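Local coordinates for protein HP1028 (Helicobacter pylori, PDB 4INN) that belongs to the lipocalin family and probably binds or transports small molecules within its beta-barrel, at residues P37-T42 / L163-F168; V53-H58 / L134-S139; K92-L97 / Y114-G119. The protein carries 1 engineered substitution. All blocks are in the same frame, centred on the assembly; numbering follows the deposited sequence.

Interaction 1 of 3, residues P37-T42 / L163-F168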
ATOM      1  N   PRO A  37      -2.403   3.602 -10.294  1.00 16.52           N
ATOM      2  CA  PRO A  37      -1.429   4.538  -9.719  1.00 16.20           C
ATOM      3  C   PRO A  37      -2.071   5.828  -9.215  1.00 15.62           C
ATOM      4  O   PRO A  37      -2.910   6.420  -9.881  1.00 16.21           O
ATOM      5  CB  PRO A  37      -0.448   4.812 -10.882  1.00 16.12           C
ATOM      6  CG  PRO A  37      -0.486   3.562 -11.701  1.00 16.10           C
ATOM      7  CD  PRO A  37      -1.917   3.037 -11.580  1.00 16.82           C
ATOM      8  N   GLY A  38      -1.651   6.244  -8.036  1.00 14.68           N
ATOM      9  CA  GLY A  38      -2.315   7.275  -7.306  1.00 14.10           C
ATOM     10  C   GLY A  38      -2.015   7.171  -5.819  1.00 13.43           C
ATOM     11  O   GLY A  38      -1.313   6.297  -5.367  1.00 12.70           O
ATOM     12  N   ILE A  39      -2.541   8.118  -5.075  1.00 13.28           N
ATOM     13  CA  ILE A  39      -2.413   8.145  -3.661  1.00 13.26           C
ATOM     14  C   ILE A  39      -3.800   7.860  -3.030  1.00 13.16           C
ATOM     15  O   ILE A  39      -4.860   8.325  -3.520  1.00 12.95           O
ATOM     16  CB  ILE A  39      -1.804   9.466  -3.259  1.00 13.52           C
ATOM     17  CG1 ILE A  39      -0.356   9.476  -3.730  1.00 14.15           C
ATOM     18  CG2 ILE A  39      -1.828   9.608  -1.760  1.00 14.50           C
ATOM     19  CD1 ILE A  39       0.382  10.796  -3.581  1.00 14.58           C
ATOM     20  N   TYR A  40      -3.791   7.043  -1.988  1.00 12.08           N
ATOM     21  CA  TYR A  40      -5.016   6.633  -1.348  1.00 12.23           C
ATOM     22  C   TYR A  40      -4.856   6.783   0.137  1.00 12.43           C
ATOM     23  O   TYR A  40      -3.752   6.907   0.659  1.00 11.87           O
ATOM     24  CB  TYR A  40      -5.348   5.165  -1.672  1.00 12.46           C
ATOM     25  CG  TYR A  40      -5.511   4.882  -3.126  1.00 11.74           C
ATOM     26  CD1 TYR A  40      -6.768   4.813  -3.711  1.00 11.70           C
ATOM     27  CD2 TYR A  40      -4.409   4.737  -3.930  1.00 11.68           C
ATOM     28  CE1 TYR A  40      -6.897   4.598  -5.083  1.00 11.58           C
ATOM     29  CE2 TYR A  40      -4.529   4.520  -5.292  1.00 11.43           C
ATOM     30  CZ  TYR A  40      -5.764   4.436  -5.860  1.00 11.18           C
ATOM     31  OH  TYR A  40      -5.831   4.206  -7.197  1.00 10.93           O
ATOM     32  N   GLN A  41      -5.971   6.791   0.824  1.00 13.28           N
ATOM     33  CA  GLN A  41      -5.947   6.865   2.284  1.00 14.40           C
ATOM     34  C   GLN A  41      -6.528   5.574   2.797  1.00 13.44           C
ATOM     35  O   GLN A  41      -7.670   5.259   2.501  1.00 12.84           O
ATOM     36  CB  GLN A  41      -6.772   8.063   2.794  1.00 15.64           C
ATOM     37  CG  GLN A  41      -6.752   8.164   4.317  1.00 16.68           C
ATOM     38  CD  GLN A  41      -7.690   9.219   4.886  1.00 18.35           C
ATOM     39  OE1 GLN A  41      -8.106  10.150   4.199  1.00 18.15           O
ATOM     40  NE2 GLN A  41      -7.981   9.093   6.190  1.00 19.58           N
ATOM     41  N   THR A  42      -5.748   4.837   3.563  1.00 13.69           N
ATOM     42  CA  THR A  42      -6.187   3.545   4.064  1.00 14.51           C
ATOM     43  C   THR A  42      -7.214   3.687   5.184  1.00 16.41           C
ATOM     44  O   THR A  42      -7.502   4.785   5.668  1.00 17.83           O
ATOM     45  CB  THR A  42      -5.015   2.729   4.610  1.00 14.30           C
ATOM     46  OG1 THR A  42      -4.576   3.324   5.832  1.00 14.05           O
ATOM     47  CG2 THR A  42      -3.861   2.655   3.597  1.00 13.83           C
ATOM     48  N   LEU A 163      -2.555  18.558   1.646  1.00 27.60           N
ATOM     49  CA  LEU A 163      -2.061  17.782   2.780  1.00 27.31           C
ATOM     50  C   LEU A 163      -0.533  17.887   2.812  1.00 27.67           C
ATOM     51  O   LEU A 163       0.115  17.418   3.748  1.00 26.96           O
ATOM     52  CB  LEU A 163      -2.519  16.321   2.650  1.00 28.49           C
ATOM     53  CG  LEU A 163      -3.829  15.800   3.315  1.00 29.73           C
ATOM     54  CD1 LEU A 163      -4.664  16.842   4.069  1.00 29.18           C
ATOM     55  CD2 LEU A 163      -4.697  15.037   2.307  1.00 28.70           C
ATOM     56  N   LYS A 164       0.028  18.511   1.774  1.00 28.71           N
ATOM     57  CA  LYS A 164       1.471  18.673   1.596  1.00 30.01           C
ATOM     58  C   LYS A 164       2.201  17.324   1.551  1.00 28.55           C
ATOM     59  O   LYS A 164       3.354  17.190   1.982  1.00 29.73           O
ATOM     60  CB  LYS A 164       2.039  19.615   2.661  1.00 34.67           C
ATOM     61  CG  LYS A 164       1.639  21.075   2.447  1.00 39.16           C
ATOM     62  CD  LYS A 164       1.255  21.769   3.747  1.00 42.81           C
ATOM     63  CE  LYS A 164       0.588  23.124   3.483  1.00 49.69           C
ATOM     64  NZ  LYS A 164      -0.553  23.165   2.500  1.00 48.97           N
ATOM     65  N   LEU A 165       1.536  16.321   0.990  1.00 25.91           N
ATOM     66  CA  LEU A 165       2.077  14.978   0.996  1.00 23.04           C
ATOM     67  C   LEU A 165       3.312  14.972   0.146  1.00 22.39           C
ATOM     68  O   LEU A 165       3.325  15.548  -0.949  1.00 21.00           O
ATOM     69  CB  LEU A 165       1.066  13.959   0.454  1.00 22.53           C
ATOM     70  CG  LEU A 165      -0.255  13.851   1.239  1.00 22.24           C
ATOM     71  CD1 LEU A 165      -1.103  12.722   0.658  1.00 21.31           C
ATOM     72  CD2 LEU A 165       0.005  13.676   2.737  1.00 20.93           C
ATOM     73  N   LYS A 166       4.350  14.329   0.680  1.00 21.56           N
ATOM     74  CA  LYS A 166       5.584  14.086  -0.030  1.00 20.76           C
ATOM     75  C   LYS A 166       5.519  12.854  -0.942  1.00 21.11           C
ATOM     76  O   LYS A 166       5.291  11.729  -0.484  1.00 21.49           O
ATOM     77  CB  LYS A 166       6.680  13.857   0.974  1.00 21.55           C
ATOM     78  CG  LYS A 166       8.060  13.848   0.350  1.00 22.17           C
ATOM     79  CD  LYS A 166       8.923  12.774   0.933  1.00 21.98           C
ATOM     80  CE  LYS A 166      10.191  13.333   1.488  1.00 22.43           C
ATOM     81  NZ  LYS A 166      11.354  12.945   0.688  1.00 22.93           N
ATOM     82  N   ARG A 167       5.730  13.083  -2.231  1.00 22.00           N
ATOM     83  CA  ARG A 167       5.888  12.022  -3.217  1.00 21.68           C
ATOM     84  C   ARG A 167       7.392  11.702  -3.348  1.00 19.93           C
ATOM     85  O   ARG A 167       8.181  12.510  -3.820  1.00 17.69           O
ATOM     86  CB  ARG A 167       5.253  12.415  -4.563  1.00 23.85           C
ATOM     87  CG  ARG A 167       3.715  12.376  -4.587  1.00 26.48           C
ATOM     88  CD  ARG A 167       3.180  11.533  -5.739  1.00 28.92           C
ATOM     89  NE  ARG A 167       3.259  12.264  -7.001  1.00 34.62           N
ATOM     90  CZ  ARG A 167       3.448  11.718  -8.214  1.00 36.77           C
ATOM     91  NH1 ARG A 167       3.582  10.402  -8.360  1.00 36.52           N
ATOM     92  NH2 ARG A 167       3.511  12.507  -9.298  1.00 36.05           N
ATOM     93  N   PHE A 168       7.750  10.496  -2.907  1.00 19.24           N
ATOM     94  CA  PHE A 168       9.128  10.001  -2.850  1.00 18.54           C
ATOM     95  C   PHE A 168       9.591   9.652  -4.237  1.00 18.51           C
ATOM     96  O   PHE A 168       8.802   9.209  -5.048  1.00 16.67           O
ATOM     97  CB  PHE A 168       9.201   8.730  -1.970  1.00 17.85           C
ATOM     98  CG  PHE A 168       9.035   8.985  -0.498  1.00 17.30           C
ATOM     99  CD1 PHE A 168       7.835   9.396   0.021  1.00 17.71           C
ATOM    100  CD2 PHE A 168      10.095   8.776   0.384  1.00 17.76           C
ATOM    101  CE1 PHE A 168       7.692   9.613   1.407  1.00 18.33           C
ATOM    102  CE2 PHE A 168       9.969   9.000   1.753  1.00 17.09           C
ATOM    103  CZ  PHE A 168       8.771   9.425   2.270  1.00 17.42           C
TER
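I39 meets L165 and R167 with two different branches of its side chain. Its CG2 methyl lies 4.0 Å from L165 CD1, methyl against methyl, and the two side chains run past each other in opposite senses. The longer branch serves the second partner: CG1 sits beside the backbone N, anti to the carbonyl carbon (chi1 -69°), and an extended chi2 of 172° carries CD1 outward until it is 3.6 Å from R167 CD. The same methyl is 3.8 Å from R167 CG, and the two side chains lie at a slant to each other. Isoleucine suits this place on strand 38-41 because one methyl sits directly on CB and the other at the end of the longer branch, serving partners at different reach. L165 follows a Schellman motif at K164, by which the chain leaves helix 157-162, and I160 of that helix packs against both I39 and L165. Arginine plays a double part. The bend at chi2 sets CG and CD beside I39 CD1, and a further bend at chi3 turns the guanidinium on toward E54 of strand 51-58, whose OE2 takes NH1 in a salt bridge. No hydrogen bond joins the two segments. The chemistry is therefore apolar: methyls and methylenes pack the loop against the strand, and the arginine's charge is met by E54, which probably helps to hold its methylenes against the isoleucine.

Interaction 2 of 3, residues V53-H58 / L134-S139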
ATOM      1  N   VAL A  53      -0.860   6.153   1.291  1.00 12.68           N
ATOM      2  CA  VAL A  53      -0.001   5.289   0.510  1.00 13.33           C
ATOM      3  C   VAL A  53      -0.070   5.587  -0.966  1.00 13.29           C
ATOM      4  O   VAL A  53      -1.108   5.987  -1.440  1.00 13.18           O
ATOM      5  CB  VAL A  53      -0.409   3.827   0.656  1.00 13.86           C
ATOM      6  CG1 VAL A  53      -0.325   3.414   2.118  1.00 13.93           C
ATOM      7  CG2 VAL A  53      -1.803   3.599   0.103  1.00 14.26           C
ATOM      8  N   GLU A  54       1.041   5.366  -1.677  1.00 13.50           N
ATOM      9  CA  GLU A  54       1.093   5.517  -3.123  1.00 14.05           C
ATOM     10  C   GLU A  54       1.279   4.222  -3.885  1.00 13.08           C
ATOM     11  O   GLU A  54       2.227   3.503  -3.641  1.00 12.97           O
ATOM     12  CB  GLU A  54       2.226   6.457  -3.535  1.00 15.52           C
ATOM     13  CG  GLU A  54       2.340   6.626  -5.054  1.00 16.53           C
ATOM     14  CD  GLU A  54       3.138   7.842  -5.478  1.00 18.57           C
ATOM     15  OE1 GLU A  54       3.764   8.499  -4.604  1.00 21.60           O
ATOM     16  OE2 GLU A  54       3.145   8.155  -6.695  1.00 19.29           O
ATOM     17  N   PHE A  55       0.400   3.966  -4.848  1.00 12.71           N
ATOM     18  CA  PHE A  55       0.542   2.824  -5.757  1.00 12.65           C
ATOM     19  C   PHE A  55       1.297   3.293  -7.013  1.00 13.31           C
ATOM     20  O   PHE A  55       1.066   4.408  -7.478  1.00 13.10           O
ATOM     21  CB  PHE A  55      -0.827   2.250  -6.160  1.00 11.81           C
ATOM     22  CG  PHE A  55      -1.467   1.370  -5.132  1.00 11.19           C
ATOM     23  CD1 PHE A  55      -1.499  -0.002  -5.297  1.00 11.31           C
ATOM     24  CD2 PHE A  55      -2.115   1.908  -4.040  1.00 11.09           C
ATOM     25  CE1 PHE A  55      -2.118  -0.839  -4.379  1.00 10.74           C
ATOM     26  CE2 PHE A  55      -2.728   1.091  -3.106  1.00 10.90           C
ATOM     27  CZ  PHE A  55      -2.738  -0.292  -3.283  1.00 10.95           C
ATOM     28  N   PHE A  56       2.171   2.452  -7.559  1.00 14.48           N
ATOM     29  CA  PHE A  56       2.846   2.742  -8.839  1.00 16.53           C
ATOM     30  C   PHE A  56       3.077   1.462  -9.650  1.00 18.30           C
ATOM     31  O   PHE A  56       3.029   0.384  -9.061  1.00 18.33           O
ATOM     32  CB  PHE A  56       4.176   3.486  -8.591  1.00 16.94           C
ATOM     33  CG  PHE A  56       5.230   2.674  -7.856  1.00 16.23           C
ATOM     34  CD1 PHE A  56       6.263   2.082  -8.535  1.00 16.48           C
ATOM     35  CD2 PHE A  56       5.204   2.549  -6.475  1.00 16.49           C
ATOM     36  CE1 PHE A  56       7.243   1.351  -7.847  1.00 16.83           C
ATOM     37  CE2 PHE A  56       6.172   1.813  -5.783  1.00 16.11           C
ATOM     38  CZ  PHE A  56       7.205   1.227  -6.470  1.00 15.79           C
ATOM     39  N   GLU A  57       3.267   1.555 -10.980  1.00 21.36           N
ATOM     40  CA  GLU A  57       3.619   0.344 -11.783  1.00 24.48           C
ATOM     41  C   GLU A  57       5.090   0.269 -12.097  1.00 23.78           C
ATOM     42  O   GLU A  57       5.765   1.266 -12.179  1.00 24.36           O
ATOM     43  CB  GLU A  57       2.781   0.159 -13.081  1.00 26.59           C
ATOM     44  CG  GLU A  57       3.212   0.897 -14.352  1.00 30.75           C
ATOM     45  CD  GLU A  57       4.529   0.430 -15.047  1.00 35.72           C
ATOM     46  OE1 GLU A  57       4.711  -0.771 -15.408  1.00 35.30           O
ATOM     47  OE2 GLU A  57       5.403   1.319 -15.289  1.00 41.35           O
ATOM     48  N   HIS A  58       5.578  -0.938 -12.284  1.00 25.40           N
ATOM     49  CA  HIS A  58       6.948  -1.142 -12.708  1.00 26.97           C
ATOM     50  C   HIS A  58       7.055  -2.528 -13.318  1.00 27.71           C
ATOM     51  O   HIS A  58       6.620  -3.502 -12.712  1.00 29.15           O
ATOM     52  CB  HIS A  58       7.882  -1.002 -11.510  1.00 28.64           C
ATOM     53  CG  HIS A  58       9.273  -1.505 -11.755  1.00 30.17           C
ATOM     54  ND1 HIS A  58      10.238  -0.752 -12.395  1.00 31.78           N
ATOM     55  CD2 HIS A  58       9.864  -2.680 -11.428  1.00 29.37           C
ATOM     56  CE1 HIS A  58      11.356  -1.455 -12.476  1.00 31.50           C
ATOM     57  NE2 HIS A  58      11.156  -2.622 -11.890  1.00 30.33           N
ATOM     58  N   LEU A 134     -10.606   2.113  -3.729  1.00 18.75           N
ATOM     59  CA  LEU A 134     -10.252   0.717  -3.792  1.00 18.06           C
ATOM     60  C   LEU A 134     -11.018  -0.051  -2.755  1.00 18.47           C
ATOM     61  O   LEU A 134     -11.248   0.436  -1.650  1.00 17.41           O
ATOM     62  CB  LEU A 134      -8.761   0.496  -3.550  1.00 17.82           C
ATOM     63  CG  LEU A 134      -7.735   1.298  -4.338  1.00 17.70           C
ATOM     64  CD1 LEU A 134      -6.345   0.784  -3.965  1.00 18.15           C
ATOM     65  CD2 LEU A 134      -7.911   1.241  -5.847  1.00 18.04           C
ATOM     66  N   GLU A 135     -11.429  -1.248  -3.140  1.00 20.46           N
ATOM     67  CA  GLU A 135     -11.835  -2.277  -2.207  1.00 23.86           C
ATOM     68  C   GLU A 135     -10.645  -3.210  -2.092  1.00 21.63           C
ATOM     69  O   GLU A 135     -10.364  -3.955  -3.015  1.00 23.31           O
ATOM     70  CB  GLU A 135     -13.052  -3.028  -2.707  1.00 28.85           C
ATOM     71  CG  GLU A 135     -14.182  -2.111  -3.115  1.00 35.38           C
ATOM     72  CD  GLU A 135     -15.517  -2.815  -3.065  1.00 46.25           C
ATOM     73  OE1 GLU A 135     -15.761  -3.760  -3.868  1.00 50.83           O
ATOM     74  OE2 GLU A 135     -16.319  -2.426  -2.187  1.00 57.25           O
ATOM     75  N   PHE A 136      -9.960  -3.150  -0.955  1.00 18.81           N
ATOM     76  CA  PHE A 136      -8.651  -3.755  -0.787  1.00 17.77           C
ATOM     77  C   PHE A 136      -8.785  -4.973   0.118  1.00 17.37           C
ATOM     78  O   PHE A 136      -9.095  -4.830   1.314  1.00 17.58           O
ATOM     79  CB  PHE A 136      -7.722  -2.713  -0.170  1.00 17.21           C
ATOM     80  CG  PHE A 136      -6.357  -3.209   0.127  1.00 17.34           C
ATOM     81  CD1 PHE A 136      -5.325  -2.970  -0.748  1.00 17.37           C
ATOM     82  CD2 PHE A 136      -6.085  -3.887   1.315  1.00 18.11           C
ATOM     83  CE1 PHE A 136      -4.053  -3.418  -0.476  1.00 17.11           C
ATOM     84  CE2 PHE A 136      -4.803  -4.338   1.593  1.00 18.11           C
ATOM     85  CZ  PHE A 136      -3.794  -4.101   0.695  1.00 17.63           C
ATOM     86  N   THR A 137      -8.579  -6.155  -0.448  1.00 16.50           N
ATOM     87  CA  THR A 137      -8.863  -7.398   0.248  1.00 17.23           C
ATOM     88  C   THR A 137      -7.595  -8.046   0.719  1.00 17.29           C
ATOM     89  O   THR A 137      -6.798  -8.501  -0.078  1.00 17.22           O
ATOM     90  CB  THR A 137      -9.627  -8.423  -0.635  1.00 18.15           C
ATOM     91  OG1 THR A 137     -10.911  -7.897  -1.033  1.00 17.59           O
ATOM     92  CG2 THR A 137      -9.829  -9.780   0.139  1.00 18.39           C
ATOM     93  N   SER A 138      -7.446  -8.130   2.030  1.00 19.18           N
ATOM     94  CA  SER A 138      -6.253  -8.683   2.671  1.00 21.27           C
ATOM     95  C   SER A 138      -6.517 -10.052   3.346  1.00 21.40           C
ATOM     96  O   SER A 138      -7.436 -10.186   4.152  1.00 21.77           O
ATOM     97  CB  SER A 138      -5.795  -7.683   3.712  1.00 22.80           C
ATOM     98  OG  SER A 138      -4.400  -7.747   3.845  1.00 27.82           O
ATOM     99  N   SER A 139      -5.691 -11.049   3.050  1.00 22.03           N
ATOM    100  CA  SER A 139      -6.011 -12.446   3.374  1.00 23.37           C
ATOM    101  C   SER A 139      -4.809 -13.354   3.671  1.00 25.10           C
ATOM    102  O   SER A 139      -3.656 -12.966   3.498  1.00 22.91           O
ATOM    103  CB  SER A 139      -6.739 -13.061   2.188  1.00 23.53           C
ATOM    104  OG  SER A 139      -5.815 -13.315   1.134  1.00 23.41           O
TER
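F55, L134 and F136 make a purely apolar contact across the buried interior of the barrel, between two strands that are not neighbours in the sheet. The nearest CA atoms, those of F55 and L134, are 11.2 Å apart, so backbone pairing is impossible and long side chains must bridge the gap. F55 and L134 reach inward from opposite directions. L134 CD1 approaches the phenylalanine ring obliquely, 3.7 Å from F55 CE2 and 3.8 Å from F55 CZ. In the leucine, CG lies beside the backbone N and chi2 is extended (-175°), which sends CD1 forward to the ring. F136 comes in at the rim of the F55 ring, near its plane, with its CE1 4.4 Å from F55 CZ; this is a looser touch than that of the leucine. A leucine and two phenylalanines suit a barrel interior, since they are long enough to meet across the space between the strands and have no polar side-chain atoms to satisfy there. The contact also borders the pocket: the side chain of F136 is about 5 Å from a bound polyethylene glycol, probably from the crystallisation liquor, though such molecules often mark pockets, and S138 on the same strand lines that pocket. Around it, the ring of F55 meets that of Y40 with planes at about 80° and touches A64 of strand 61-69. F136 stacks on W152 of strand 147-154 and packs on V124 and V126 of strand 120-128, while helix 170-174 lies against F56.

Interaction 3 of 3, residues K92-L97 / Y114-G119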
ATOM      1  N   LYS A  92       8.215   4.168   6.092  1.00 27.14           N
ATOM      2  CA  LYS A  92       7.799   5.118   5.098  1.00 25.78           C
ATOM      3  C   LYS A  92       8.825   5.188   3.991  1.00 22.45           C
ATOM      4  O   LYS A  92      10.004   5.163   4.252  1.00 22.74           O
ATOM      5  CB  LYS A  92       7.622   6.486   5.761  1.00 28.04           C
ATOM      6  CG  LYS A  92       6.430   6.537   6.741  1.00 31.12           C
ATOM      7  CD  LYS A  92       5.160   5.851   6.194  1.00 31.15           C
ATOM      8  CE  LYS A  92       3.932   6.073   7.062  1.00 31.88           C
ATOM      9  NZ  LYS A  92       3.709   4.982   8.043  1.00 32.37           N
ATOM     10  N   GLY A  93       8.368   5.238   2.748  1.00 20.91           N
ATOM     11  CA  GLY A  93       9.269   5.312   1.585  1.00 20.06           C
ATOM     12  C   GLY A  93       9.685   3.930   1.149  1.00 19.53           C
ATOM     13  O   GLY A  93      10.493   3.782   0.263  1.00 21.20           O
ATOM     14  N   VAL A  94       9.094   2.914   1.762  1.00 18.32           N
ATOM     15  CA  VAL A  94       9.452   1.544   1.553  1.00 16.85           C
ATOM     16  C   VAL A  94       8.248   0.758   1.024  1.00 16.61           C
ATOM     17  O   VAL A  94       7.116   0.913   1.491  1.00 16.26           O
ATOM     18  CB  VAL A  94       9.944   0.934   2.872  1.00 16.72           C
ATOM     19  CG1 VAL A  94      10.063  -0.589   2.795  1.00 16.37           C
ATOM     20  CG2 VAL A  94      11.279   1.564   3.254  1.00 16.99           C
ATOM     21  N   VAL A  95       8.532  -0.113   0.062  1.00 15.86           N
ATOM     22  CA  VAL A  95       7.560  -0.959  -0.565  1.00 15.49           C
ATOM     23  C   VAL A  95       7.055  -2.006   0.382  1.00 15.81           C
ATOM     24  O   VAL A  95       7.815  -2.851   0.846  1.00 16.48           O
ATOM     25  CB  VAL A  95       8.165  -1.671  -1.766  1.00 15.01           C
ATOM     26  CG1 VAL A  95       7.235  -2.762  -2.261  1.00 14.93           C
ATOM     27  CG2 VAL A  95       8.476  -0.666  -2.861  1.00 15.17           C
ATOM     28  N   PHE A  96       5.754  -1.958   0.652  1.00 16.27           N
ATOM     29  CA  PHE A  96       5.098  -2.990   1.460  1.00 15.88           C
ATOM     30  C   PHE A  96       4.177  -3.866   0.622  1.00 16.12           C
ATOM     31  O   PHE A  96       3.768  -4.934   1.084  1.00 16.18           O
ATOM     32  CB  PHE A  96       4.330  -2.363   2.625  1.00 15.82           C
ATOM     33  CG  PHE A  96       3.094  -1.623   2.218  1.00 15.55           C
ATOM     34  CD1 PHE A  96       1.879  -2.265   2.182  1.00 15.05           C
ATOM     35  CD2 PHE A  96       3.159  -0.286   1.894  1.00 16.51           C
ATOM     36  CE1 PHE A  96       0.753  -1.614   1.792  1.00 15.69           C
ATOM     37  CE2 PHE A  96       2.019   0.398   1.493  1.00 17.25           C
ATOM     38  CZ  PHE A  96       0.807  -0.278   1.436  1.00 16.77           C
ATOM     39  N   LEU A  97       3.850  -3.428  -0.596  1.00 16.14           N
ATOM     40  CA  LEU A  97       2.963  -4.190  -1.475  1.00 16.18           C
ATOM     41  C   LEU A  97       3.640  -4.364  -2.810  1.00 16.71           C
ATOM     42  O   LEU A  97       4.161  -3.420  -3.365  1.00 17.09           O
ATOM     43  CB  LEU A  97       1.625  -3.471  -1.636  1.00 15.75           C
ATOM     44  CG  LEU A  97       0.541  -3.952  -2.612  1.00 15.81           C
ATOM     45  CD1 LEU A  97       0.425  -5.458  -2.701  1.00 16.59           C
ATOM     46  CD2 LEU A  97      -0.802  -3.438  -2.148  1.00 15.90           C
ATOM     47  N   TYR A 114       3.413  -6.763   2.964  1.00 22.62           N
ATOM     48  CA  TYR A 114       4.014  -6.811   4.285  1.00 23.40           C
ATOM     49  C   TYR A 114       3.282  -5.849   5.194  1.00 22.75           C
ATOM     50  O   TYR A 114       2.924  -4.762   4.773  1.00 22.39           O
ATOM     51  CB  TYR A 114       5.512  -6.478   4.235  1.00 23.10           C
ATOM     52  CG  TYR A 114       6.165  -6.437   5.604  1.00 23.40           C
ATOM     53  CD1 TYR A 114       6.381  -7.614   6.350  1.00 22.50           C
ATOM     54  CD2 TYR A 114       6.548  -5.220   6.169  1.00 22.69           C
ATOM     55  CE1 TYR A 114       6.977  -7.562   7.610  1.00 22.19           C
ATOM     56  CE2 TYR A 114       7.137  -5.168   7.422  1.00 22.33           C
ATOM     57  CZ  TYR A 114       7.355  -6.330   8.142  1.00 22.32           C
ATOM     58  OH  TYR A 114       7.953  -6.225   9.392  1.00 21.35           O
ATOM     59  N   ASN A 115       3.077  -6.242   6.447  1.00 24.50           N
ATOM     60  CA  ASN A 115       2.418  -5.378   7.434  1.00 25.50           C
ATOM     61  C   ASN A 115       3.322  -5.017   8.622  1.00 25.42           C
ATOM     62  O   ASN A 115       3.636  -5.863   9.443  1.00 25.97           O
ATOM     63  CB  ASN A 115       1.174  -6.070   7.940  1.00 26.08           C
ATOM     64  CG  ASN A 115       0.422  -5.236   8.939  1.00 26.85           C
ATOM     65  OD1 ASN A 115       0.437  -4.020   8.868  1.00 30.41           O
ATOM     66  ND2 ASN A 115      -0.250  -5.884   9.868  1.00 27.78           N
ATOM     67  N   PHE A 116       3.710  -3.750   8.710  1.00 25.47           N
ATOM     68  CA  PHE A 116       4.694  -3.258   9.686  1.00 25.73           C
ATOM     69  C   PHE A 116       4.233  -3.419  11.125  1.00 29.07           C
ATOM     70  O   PHE A 116       5.054  -3.626  12.013  1.00 28.44           O
ATOM     71  CB  PHE A 116       4.996  -1.772   9.415  1.00 25.27           C
ATOM     72  CG  PHE A 116       5.875  -1.560   8.237  1.00 24.10           C
ATOM     73  CD1 PHE A 116       7.252  -1.468   8.389  1.00 23.33           C
ATOM     74  CD2 PHE A 116       5.341  -1.490   6.951  1.00 24.31           C
ATOM     75  CE1 PHE A 116       8.074  -1.285   7.284  1.00 23.02           C
ATOM     76  CE2 PHE A 116       6.174  -1.317   5.840  1.00 23.19           C
ATOM     77  CZ  PHE A 116       7.540  -1.227   6.011  1.00 22.26           C
ATOM     78  N   TYR A 117       2.914  -3.339  11.341  1.00 34.46           N
ATOM     79  CA  TYR A 117       2.314  -3.491  12.679  1.00 35.39           C
ATOM     80  C   TYR A 117       2.345  -4.898  13.248  1.00 35.94           C
ATOM     81  O   TYR A 117       2.022  -5.077  14.410  1.00 41.44           O
ATOM     82  CB  TYR A 117       0.867  -3.008  12.688  1.00 36.42           C
ATOM     83  CG  TYR A 117       0.720  -1.552  12.341  1.00 37.36           C
ATOM     84  CD1 TYR A 117       0.812  -0.565  13.327  1.00 37.45           C
ATOM     85  CD2 TYR A 117       0.496  -1.157  11.029  1.00 38.40           C
ATOM     86  CE1 TYR A 117       0.689   0.780  13.015  1.00 38.39           C
ATOM     87  CE2 TYR A 117       0.361   0.187  10.707  1.00 41.51           C
ATOM     88  CZ  TYR A 117       0.457   1.151  11.705  1.00 40.50           C
ATOM     89  OH  TYR A 117       0.331   2.492  11.372  1.00 45.39           O
ATOM     90  N   ASP A 118       2.729  -5.904  12.470  1.00 36.93           N
ATOM     91  CA  ASP A 118       2.788  -7.274  13.012  1.00 34.63           C
ATOM     92  C   ASP A 118       3.855  -8.185  12.412  1.00 32.05           C
ATOM     93  O   ASP A 118       4.122  -9.273  12.942  1.00 32.05           O
ATOM     94  CB  ASP A 118       1.393  -7.913  12.943  1.00 37.75           C
ATOM     95  CG  ASP A 118       0.983  -8.352  11.523  1.00 42.17           C
ATOM     96  OD1 ASP A 118       0.102  -9.232  11.432  1.00 48.85           O
ATOM     97  OD2 ASP A 118       1.518  -7.853  10.502  1.00 41.67           O
ATOM     98  N   GLY A 119       4.482  -7.742  11.324  1.00 30.47           N
ATOM     99  CA  GLY A 119       5.608  -8.467  10.730  1.00 29.64           C
ATOM    100  C   GLY A 119       5.223  -9.566   9.768  1.00 28.71           C
ATOM    101  O   GLY A 119       6.096 -10.310   9.269  1.00 30.48           O
TER
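V94 touches F116 with one methyl, its CG1 lying 4.1 Å from F116 CZ at the edge of that ring. From here the chain runs on into strand 95-104. F96 next makes both apolar and polar contacts. Its CB packs at the edge of the F116 ring, 3.9 Å from F116 CE2, and its carbonyl O accepts a hydrogen bond from Y114 N (2.6 Å, 145° at the hydrogen). With chi1 at 71°, F96 CG sits between the backbone N and the carbonyl carbon, which swings the ring away from 114-119 and onto V53 and A64. Phenylalanine suits position 116 because its flat ring can take V94 and F96 at its edge and Y114 on a face at once, with Y114 CE2 standing 3.8 Å above its centre. The hydroxyl of Y114 is hydrogen-bonded to D78 OD1. At the end of the segment, F96 and L97 both face A64 of strand 61-69, a classic beta bulge. The whole is the open end of the antiparallel hairpin 95-104/107-115, part of the barrel of a lipocalin fold.

How the interactions relate
All three contacts belong to one barrel, with interaction 2 in its interior and interaction 1 where the loop 163-168 packs on it; the centres of interactions 1 and 2 lie about 12 Å apart. Besides the R167-E54 salt bridge, these two are joined by packing of Y40 CE1 on L134 CG, at 3.5 Å. Interaction 3, its centre also about 12 Å from that of interaction 2, extends the interior packing: L97 CD2 is 3.7 Å from both F136 CE1 and F55 CE1. The centres of interactions 1 and 3 are about 16 Å apart, but F168 CE2 and G93 CA touch at 3.8 Å. Of the three, only interaction 2 has a residue of the ligand pocket, S138, in its segments.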